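Putative phosphatase (PDB 3KYA) is a putative phosphatase, probably a hydrolase, that binds zinc ions in its crystals but whose substrate is unknown. Local coordinates at residues I52-I58 with C69-A75; S310-Q314 with F326-N331. The contacts are given in a common frame with arbitrary orientation. Residues are numbered along the deposited sequence.

Interaction 1 of 2, residues I52-I58 with C69-A75; sequences IGGKDAI and CFVPSGA. With EDO (1,2-ethanediol), chain D; EDO (1,2-ethanediol), chain C.
Pro72 lays its ring over Ile52 and Ala57: its CD is 3.8 Å from Ile52 CB and 4.0 Å from Ala57 CB, its CG 3.8 Å from Lys55 CB. Residues 52-55 make a type I' turn, hydrogen-bonded Ile52 N to Lys55 O (2.9 Å) and Lys55 N to Ile52 O (3.0 Å), with Gly53 and Gly54 at positive phi. The chain then runs extended through 55-57, antiparallel to 69-70, and Phe70 N donates to Ile58 O at 3.0 Å. Water 1 links Ile58 N (3.0 Å), Phe70 O (2.8 Å) and O2 of the chain D ethanediol (2.8 Å), probably from the crystallisation liquor; Ser73 N donates to its O1 at 2.9 Å. Ile52 (chi1 m, chi2 t) points toward 69-75, its CD1 4.0 Å from Cys69 SG. Residues 72-75 form a type II turn with Gly74 at positive phi; Lys55 NZ hydrogen-bonds to Gly74 O at 2.7 Å. A CB on Gly53 would clash with Ala75 C. Ile58 CG2 meets the Phe70 ring edge, 3.9 Å from Phe70 CD2. The type I' turn closes hairpin 48-52/55-62, and 55-62 also pairs with 66-70, whose open end enters the type II turn, within the immunoglobulin-like beta-sandwich of IPT/TIG domains.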
ATOM      1  N   ILE A  52      14.945   2.994 -26.230  1.00 15.22           N
ATOM      2  CA  ILE A  52      14.975   4.062 -25.238  1.00 15.06           C
ATOM      3  C   ILE A  52      16.236   3.874 -24.416  1.00 14.81           C
ATOM      4  O   ILE A  52      16.464   2.805 -23.853  1.00 14.14           O
ATOM      5  CB  ILE A  52      13.742   4.067 -24.334  1.00 15.77           C
ATOM      6  CG1 ILE A  52      12.463   4.182 -25.166  1.00 17.45           C
ATOM      7  CG2 ILE A  52      13.828   5.242 -23.322  1.00 14.89           C
ATOM      8  CD1 ILE A  52      11.206   4.227 -24.320  1.00 20.36           C
ATOM      9  N   GLY A  53      17.069   4.914 -24.343  1.00 14.62           N
ATOM     10  CA  GLY A  53      18.323   4.818 -23.605  1.00 14.56           C
ATOM     11  C   GLY A  53      19.218   3.709 -24.146  1.00 14.40           C
ATOM     12  O   GLY A  53      19.957   3.075 -23.387  1.00 14.55           O
ATOM     13  N   GLY A  54      19.137   3.470 -25.453  1.00 14.48           N
ATOM     14  CA  GLY A  54      19.896   2.397 -26.111  1.00 14.96           C
ATOM     15  C   GLY A  54      19.337   0.992 -25.938  1.00 15.23           C
ATOM     16  O   GLY A  54      19.889   0.038 -26.490  1.00 15.61           O
ATOM     17  N   LYS A  55      18.240   0.851 -25.200  1.00 15.12           N
ATOM     18  CA  LYS A  55      17.633  -0.458 -24.940  1.00 15.62           C
ATOM     19  C   LYS A  55      16.376  -0.677 -25.790  1.00 15.65           C
ATOM     20  O   LYS A  55      15.540   0.221 -25.897  1.00 14.82           O
ATOM     21  CB  LYS A  55      17.245  -0.568 -23.474  1.00 15.48           C
ATOM     22  CG  LYS A  55      18.378  -0.396 -22.471  1.00 18.13           C
ATOM     23  CD  LYS A  55      19.463  -1.427 -22.652  1.00 21.19           C
ATOM     24  CE  LYS A  55      20.352  -1.535 -21.415  1.00 23.90           C
ATOM     25  NZ  LYS A  55      20.936  -0.227 -20.962  1.00 26.28           N
ATOM     26  N   ASP A  56      16.236  -1.871 -26.379  1.00 15.28           N
ATOM     27  CA  ASP A  56      15.046  -2.204 -27.154  1.00 15.83           C
ATOM     28  C   ASP A  56      13.809  -2.148 -26.274  1.00 15.09           C
ATOM     29  O   ASP A  56      13.818  -2.654 -25.147  1.00 15.72           O
ATOM     30  CB  ASP A  56      15.155  -3.604 -27.771  1.00 16.58           C
ATOM     31  CG  ASP A  56      16.277  -3.719 -28.787  1.00 19.64           C
ATOM     32  OD1 ASP A  56      16.589  -2.720 -29.472  1.00 22.29           O
ATOM     33  OD2 ASP A  56      16.821  -4.837 -28.910  1.00 24.89           O
ATOM     34  N   ALA A  57      12.756  -1.515 -26.779  1.00 14.71           N
ATOM     35  CA  ALA A  57      11.506  -1.355 -26.050  1.00 14.48           C
ATOM     36  C   ALA A  57      10.345  -2.136 -26.687  1.00 14.21           C
ATOM     37  O   ALA A  57      10.216  -2.210 -27.921  1.00 15.69           O
ATOM     38  CB  ALA A  57      11.130   0.146 -25.929  1.00 14.04           C
ATOM     39  N   ILE A  58       9.504  -2.706 -25.837  1.00 13.71           N
ATOM     40  CA  ILE A  58       8.315  -3.432 -26.276  0.50 13.64           C
ATOM     41  C   ILE A  58       7.311  -2.441 -26.869  1.00 13.67           C
ATOM     42  O   ILE A  58       6.899  -1.495 -26.185  1.00 13.71           O
ATOM     43  CB  ILE A  58       7.652  -4.188 -25.103  0.50 13.99           C
ATOM     44  CG1 ILE A  58       8.587  -5.275 -24.552  0.50 13.92           C
ATOM     45  CG2 ILE A  58       6.316  -4.811 -25.538  0.50 13.77           C
ATOM     46  CD1 ILE A  58       8.114  -5.869 -23.238  0.50 12.47           C
ATOM     47  N   CYS A  69       4.507   2.274 -26.009  1.00 12.49           N
ATOM     48  CA  CYS A  69       5.537   1.277 -25.716  1.00 13.15           C
ATOM     49  C   CYS A  69       5.790   1.209 -24.210  1.00 12.73           C
ATOM     50  O   CYS A  69       5.251   2.016 -23.430  1.00 12.15           O
ATOM     51  CB  CYS A  69       6.827   1.623 -26.460  1.00 13.10           C
ATOM     52  SG  CYS A  69       7.628   3.139 -25.865  1.00 17.37           S
ATOM     53  N   PHE A  70       6.569   0.221 -23.787  1.00 12.49           N
ATOM     54  CA  PHE A  70       6.971   0.104 -22.385  1.00 12.78           C
ATOM     55  C   PHE A  70       8.400   0.579 -22.211  1.00 12.62           C
ATOM     56  O   PHE A  70       9.285   0.216 -23.003  1.00 12.48           O
ATOM     57  CB  PHE A  70       6.914  -1.347 -21.905  1.00 13.07           C
ATOM     58  CG  PHE A  70       5.521  -1.865 -21.681  1.00 15.23           C
ATOM     59  CD1 PHE A  70       4.738  -1.347 -20.656  1.00 17.76           C
ATOM     60  CD2 PHE A  70       5.009  -2.904 -22.456  1.00 17.21           C
ATOM     61  CE1 PHE A  70       3.453  -1.840 -20.426  1.00 18.42           C
ATOM     62  CE2 PHE A  70       3.719  -3.404 -22.228  1.00 17.31           C
ATOM     63  CZ  PHE A  70       2.951  -2.873 -21.217  1.00 18.52           C
ATOM     64  N   VAL A  71       8.649   1.364 -21.163  1.00 12.20           N
ATOM     65  CA  VAL A  71      10.007   1.818 -20.865  1.00 12.56           C
ATOM     66  C   VAL A  71      10.864   0.624 -20.426  1.00 12.50           C
ATOM     67  O   VAL A  71      10.527  -0.077 -19.481  1.00 12.75           O
ATOM     68  CB  VAL A  71      10.020   2.890 -19.768  1.00 12.33           C
ATOM     69  CG1 VAL A  71      11.457   3.266 -19.364  1.00 11.61           C
ATOM     70  CG2 VAL A  71       9.220   4.128 -20.231  1.00 14.34           C
ATOM     71  N   PRO A  72      11.995   0.399 -21.101  1.00 12.56           N
ATOM     72  CA  PRO A  72      12.806  -0.759 -20.727  1.00 12.48           C
ATOM     73  C   PRO A  72      13.684  -0.542 -19.502  1.00 12.34           C
ATOM     74  O   PRO A  72      14.050   0.610 -19.182  1.00 12.00           O
ATOM     75  CB  PRO A  72      13.696  -0.981 -21.950  1.00 12.62           C
ATOM     76  CG  PRO A  72      13.615   0.260 -22.768  1.00 13.24           C
ATOM     77  CD  PRO A  72      12.513   1.113 -22.284  1.00 12.53           C
ATOM     78  N   SER A  73      14.010  -1.634 -18.819  1.00 12.21           N
ATOM     79  CA  SER A  73      14.961  -1.578 -17.723  1.00 12.70           C
ATOM     80  C   SER A  73      16.308  -1.063 -18.240  1.00 13.05           C
ATOM     81  O   SER A  73      16.762  -1.447 -19.323  1.00 12.62           O
ATOM     82  CB  SER A  73      15.161  -2.970 -17.114  1.00 13.27           C
ATOM     83  OG  SER A  73      13.992  -3.402 -16.445  1.00 12.80           O
ATOM     84  N   GLY A  74      16.948  -0.182 -17.470  1.00 13.39           N
ATOM     85  CA  GLY A  74      18.260   0.324 -17.826  1.00 13.28           C
ATOM     86  C   GLY A  74      18.318   1.362 -18.939  1.00 13.70           C
ATOM     87  O   GLY A  74      19.354   1.504 -19.573  1.00 14.06           O
ATOM     88  N   ALA A  75      17.233   2.104 -19.160  1.00 13.37           N
ATOM     89  CA  ALA A  75      17.181   3.117 -20.218  1.00 13.18           C
ATOM     90  C   ALA A  75      17.715   4.465 -19.700  1.00 12.75           C
ATOM     91  O   ALA A  75      17.093   5.506 -19.899  1.00 12.54           O
ATOM     92  CB  ALA A  75      15.760   3.265 -20.733  1.00 13.29           C
TER
HETATM   93  C1  EDO D   3      11.423  -4.228 -18.944  1.00 26.50           C
HETATM   94  O1  EDO D   3      12.591  -4.036 -19.759  1.00 25.33           O
HETATM   95  C2  EDO D   3      10.195  -3.549 -19.533  1.00 26.30           C
HETATM   96  O2  EDO D   3       9.884  -4.104 -20.811  1.00 28.10           O
HETATM   97  C1  EDO C   2      15.390  -1.475 -13.125  1.00 29.44           C
HETATM   98  O1  EDO C   2      16.250  -1.877 -14.198  1.00 28.17           O
HETATM   99  C2  EDO C   2      14.455  -2.609 -12.738  1.00 28.99           C
HETATM  100  O2  EDO C   2      13.495  -2.819 -13.778  1.00 29.92           O
HETATM  101  O   HOH W   1      10.294  -2.426 -22.986  1.00 13.83           O

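Interaction 2 of 2, residues S310-Q314 with F326-N331; sequences SWEFQ and FGVINN
The side-chain amide of Asn330 bridges backbone groups on either side of Trp311: ND2 donates to Ser310 O at 3.0 Å, and Glu312 N donates to OD1 at 3.0 Å. Its chi1 is p, and the backbone under it turns, with phi/psi -53/-47 at Ile329 and -87/-6 at Asn330; Asn331 N hydrogen-bonds weakly to Val328 O at 3.3 Å. A water ties Ser310 O (2.8 Å) to Asn331 ND2 (3.1 Å). Past this turn the segments run as an antiparallel pair. Gln314 and Gly327 are the hydrogen-bonded pair, with Gln314 N to Gly327 O at 3.2 Å and Gly327 N to Gln314 O at 2.9 Å; Phe313 and Val328 are the non-hydrogen-bonded pair, CA atoms 4.4 Å apart. Ile329 N to Glu312 O, 2.9 Å, is a weak hydrogen bond beyond it. On the face of Phe313 and Val328, the Phe313 ring (chi1 p) lies obliquely to the Phe326 ring, centroids 6.0 Å apart, Phe313 CD2 4.2 Å from Phe326 CB. The Trp311 ring turns one face to Val328 and Asn331, its CD1 3.4 Å from Val328 CG1 and its CZ3 3.3 Å from Asn331 ND2; its NE1 hydrogen-bonds to Tyr333 OH. Gln314, on the opposite face, hydrogen-bonds to Asn250 and Arg143, and Glu312 forms a salt bridge with Arg189. The hairpin starts what reads as a beta-propeller blade, and its chemistry is divided: an asparagine amide continues the pairing where the strands stop, apolar rings pack one face, and polar side chains reach Asn250 beside the preceding blade and arginines of non-adjacent blades, probably across the ring's centre.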
ATOM      1  N   SER A 310      10.569 -26.029  22.704  1.00 15.84           N
ATOM      2  CA  SER A 310      11.161 -26.295  21.402  1.00 15.79           C
ATOM      3  C   SER A 310      10.838 -25.158  20.425  1.00 15.43           C
ATOM      4  O   SER A 310      10.316 -25.391  19.338  1.00 15.61           O
ATOM      5  CB  SER A 310      10.699 -27.655  20.873  1.00 15.59           C
ATOM      6  OG  SER A 310      11.096 -28.690  21.773  1.00 15.20           O
ATOM      7  N   TRP A 311      11.166 -23.937  20.847  1.00 15.26           N
ATOM      8  CA  TRP A 311      10.863 -22.730  20.094  1.00 14.90           C
ATOM      9  C   TRP A 311      12.188 -22.118  19.636  1.00 14.88           C
ATOM     10  O   TRP A 311      12.977 -21.648  20.460  1.00 14.68           O
ATOM     11  CB  TRP A 311      10.086 -21.757  20.988  1.00 15.17           C
ATOM     12  CG  TRP A 311       8.774 -21.300  20.369  1.00 15.88           C
ATOM     13  CD1 TRP A 311       8.417 -20.028  19.993  1.00 16.51           C
ATOM     14  CD2 TRP A 311       7.655 -22.138  20.045  1.00 17.03           C
ATOM     15  NE1 TRP A 311       7.138 -20.034  19.474  1.00 17.41           N
ATOM     16  CE2 TRP A 311       6.661 -21.316  19.479  1.00 16.38           C
ATOM     17  CE3 TRP A 311       7.407 -23.515  20.166  1.00 17.71           C
ATOM     18  CZ2 TRP A 311       5.429 -21.821  19.051  1.00 17.35           C
ATOM     19  CZ3 TRP A 311       6.180 -24.018  19.741  1.00 18.45           C
ATOM     20  CH2 TRP A 311       5.209 -23.172  19.195  1.00 18.14           C
ATOM     21  N   GLU A 312      12.442 -22.171  18.333  1.00 14.50           N
ATOM     22  CA  GLU A 312      13.692 -21.667  17.758  1.00 15.02           C
ATOM     23  C   GLU A 312      13.507 -20.234  17.297  1.00 14.90           C
ATOM     24  O   GLU A 312      12.723 -19.988  16.373  1.00 15.22           O
ATOM     25  CB  GLU A 312      14.099 -22.537  16.576  1.00 14.99           C
ATOM     26  CG  GLU A 312      15.484 -22.205  16.029  1.00 15.58           C
ATOM     27  CD  GLU A 312      15.830 -22.962  14.770  1.00 16.75           C
ATOM     28  OE1 GLU A 312      14.998 -23.739  14.259  1.00 19.57           O
ATOM     29  OE2 GLU A 312      16.961 -22.782  14.284  1.00 15.75           O
ATOM     30  N   PHE A 313      14.241 -19.290  17.886  1.00 14.57           N
ATOM     31  CA  PHE A 313      14.042 -17.882  17.509  1.00 14.30           C
ATOM     32  C   PHE A 313      15.209 -16.953  17.763  1.00 14.08           C
ATOM     33  O   PHE A 313      16.076 -17.231  18.589  1.00 13.31           O
ATOM     34  CB  PHE A 313      12.797 -17.301  18.226  1.00 14.27           C
ATOM     35  CG  PHE A 313      12.941 -17.163  19.725  1.00 14.79           C
ATOM     36  CD1 PHE A 313      12.626 -18.224  20.575  1.00 15.94           C
ATOM     37  CD2 PHE A 313      13.353 -15.964  20.293  1.00 14.32           C
ATOM     38  CE1 PHE A 313      12.744 -18.093  21.959  1.00 15.59           C
ATOM     39  CE2 PHE A 313      13.475 -15.827  21.684  1.00 15.82           C
ATOM     40  CZ  PHE A 313      13.175 -16.899  22.512  1.00 14.76           C
ATOM     41  N   GLN A 314      15.187 -15.831  17.040  1.00 14.03           N
ATOM     42  CA  GLN A 314      16.152 -14.758  17.201  1.00 14.12           C
ATOM     43  C   GLN A 314      15.432 -13.451  17.545  1.00 13.82           C
ATOM     44  O   GLN A 314      14.217 -13.314  17.331  1.00 12.47           O
ATOM     45  CB  GLN A 314      17.037 -14.602  15.958  1.00 14.85           C
ATOM     46  CG  GLN A 314      17.890 -15.822  15.740  1.00 15.01           C
ATOM     47  CD  GLN A 314      18.962 -15.626  14.701  1.00 17.34           C
ATOM     48  OE1 GLN A 314      18.756 -14.962  13.676  1.00 15.96           O
ATOM     49  NE2 GLN A 314      20.129 -16.209  14.961  1.00 18.77           N
ATOM     50  N   PHE A 326      10.539 -10.919  17.729  1.00 14.00           N
ATOM     51  CA  PHE A 326      11.133 -12.231  17.932  1.00 14.45           C
ATOM     52  C   PHE A 326      10.707 -13.092  16.743  1.00 14.38           C
ATOM     53  O   PHE A 326       9.517 -13.388  16.583  1.00 13.97           O
ATOM     54  CB  PHE A 326      10.691 -12.900  19.247  1.00 15.14           C
ATOM     55  CG  PHE A 326      10.953 -12.086  20.492  1.00 16.86           C
ATOM     56  CD1 PHE A 326      11.993 -11.178  20.559  1.00 21.16           C
ATOM     57  CD2 PHE A 326      10.217 -12.309  21.631  1.00 21.91           C
ATOM     58  CE1 PHE A 326      12.245 -10.461  21.730  1.00 22.56           C
ATOM     59  CE2 PHE A 326      10.480 -11.595  22.804  1.00 22.76           C
ATOM     60  CZ  PHE A 326      11.489 -10.672  22.837  1.00 21.40           C
ATOM     61  N   GLY A 327      11.671 -13.482  15.910  1.00 13.94           N
ATOM     62  CA  GLY A 327      11.392 -14.297  14.731  1.00 14.02           C
ATOM     63  C   GLY A 327      11.465 -15.775  15.060  1.00 13.92           C
ATOM     64  O   GLY A 327      12.561 -16.301  15.294  1.00 14.44           O
ATOM     65  N   VAL A 328      10.308 -16.438  15.076  1.00 13.55           N
ATOM     66  CA  VAL A 328      10.212 -17.866  15.411  1.00 13.58           C
ATOM     67  C   VAL A 328      10.435 -18.660  14.125  1.00 13.59           C
ATOM     68  O   VAL A 328       9.523 -18.919  13.350  1.00 13.61           O
ATOM     69  CB  VAL A 328       8.877 -18.208  16.117  1.00 13.66           C
ATOM     70  CG1 VAL A 328       8.901 -19.632  16.645  1.00 14.07           C
ATOM     71  CG2 VAL A 328       8.626 -17.250  17.276  1.00 12.73           C
ATOM     72  N   ILE A 329      11.708 -18.987  13.896  1.00 14.13           N
ATOM     73  CA  ILE A 329      12.185 -19.682  12.706  1.00 14.31           C
ATOM     74  C   ILE A 329      11.451 -20.984  12.400  1.00 14.87           C
ATOM     75  O   ILE A 329      11.022 -21.211  11.263  1.00 15.00           O
ATOM     76  CB  ILE A 329      13.705 -20.008  12.875  1.00 14.63           C
ATOM     77  CG1 ILE A 329      14.530 -18.726  13.016  1.00 15.43           C
ATOM     78  CG2 ILE A 329      14.225 -20.858  11.711  1.00 14.05           C
ATOM     79  CD1 ILE A 329      15.959 -18.994  13.576  1.00 14.71           C
ATOM     80  N   ASN A 330      11.279 -21.823  13.418  1.00 14.93           N
ATOM     81  CA  ASN A 330      10.674 -23.137  13.210  1.00 15.34           C
ATOM     82  C   ASN A 330       9.142 -23.192  13.274  1.00 15.55           C
ATOM     83  O   ASN A 330       8.563 -24.230  12.968  1.00 16.85           O
ATOM     84  CB  ASN A 330      11.283 -24.181  14.175  1.00 15.70           C
ATOM     85  CG  ASN A 330      10.928 -23.946  15.646  1.00 15.42           C
ATOM     86  OD1 ASN A 330      10.613 -22.842  16.069  1.00 15.95           O
ATOM     87  ND2 ASN A 330      11.036 -25.005  16.442  1.00 16.35           N
ATOM     88  N   ASN A 331       8.487 -22.090  13.639  1.00 15.51           N
ATOM     89  CA  ASN A 331       7.022 -22.079  13.734  1.00 15.31           C
ATOM     90  C   ASN A 331       6.300 -20.990  12.924  1.00 14.71           C
ATOM     91  O   ASN A 331       5.091 -20.799  13.049  1.00 14.27           O
ATOM     92  CB  ASN A 331       6.607 -22.143  15.208  1.00 15.55           C
ATOM     93  CG  ASN A 331       6.798 -23.542  15.789  1.00 16.11           C
ATOM     94  OD1 ASN A 331       6.190 -24.510  15.312  1.00 16.65           O
ATOM     95  ND2 ASN A 331       7.616 -23.652  16.828  1.00 14.67           N
TER
HETATM   96  O   HOH W   2       8.215 -26.528  17.858  1.00 16.68           O

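Overall arrangement
From the N terminus the chain first builds the TIG domain, where interaction 1 closes the short loop through the hairpin of strands 55-62 and 66-70. It then passes into a ring of small antiparallel sheets, six in all, that reads as a six-bladed beta-propeller; strand 105-110 joins the last blade, against strand 467-473. Well along this ring, interaction 2 closes another hairpin, 313-317 with 323-328, the first two strands of a blade. The two loops are in series, neither nesting nor crossing. Their centres lie 44 Å apart on opposite sides of the chain's centre, and each closes a local hairpin in its own domain.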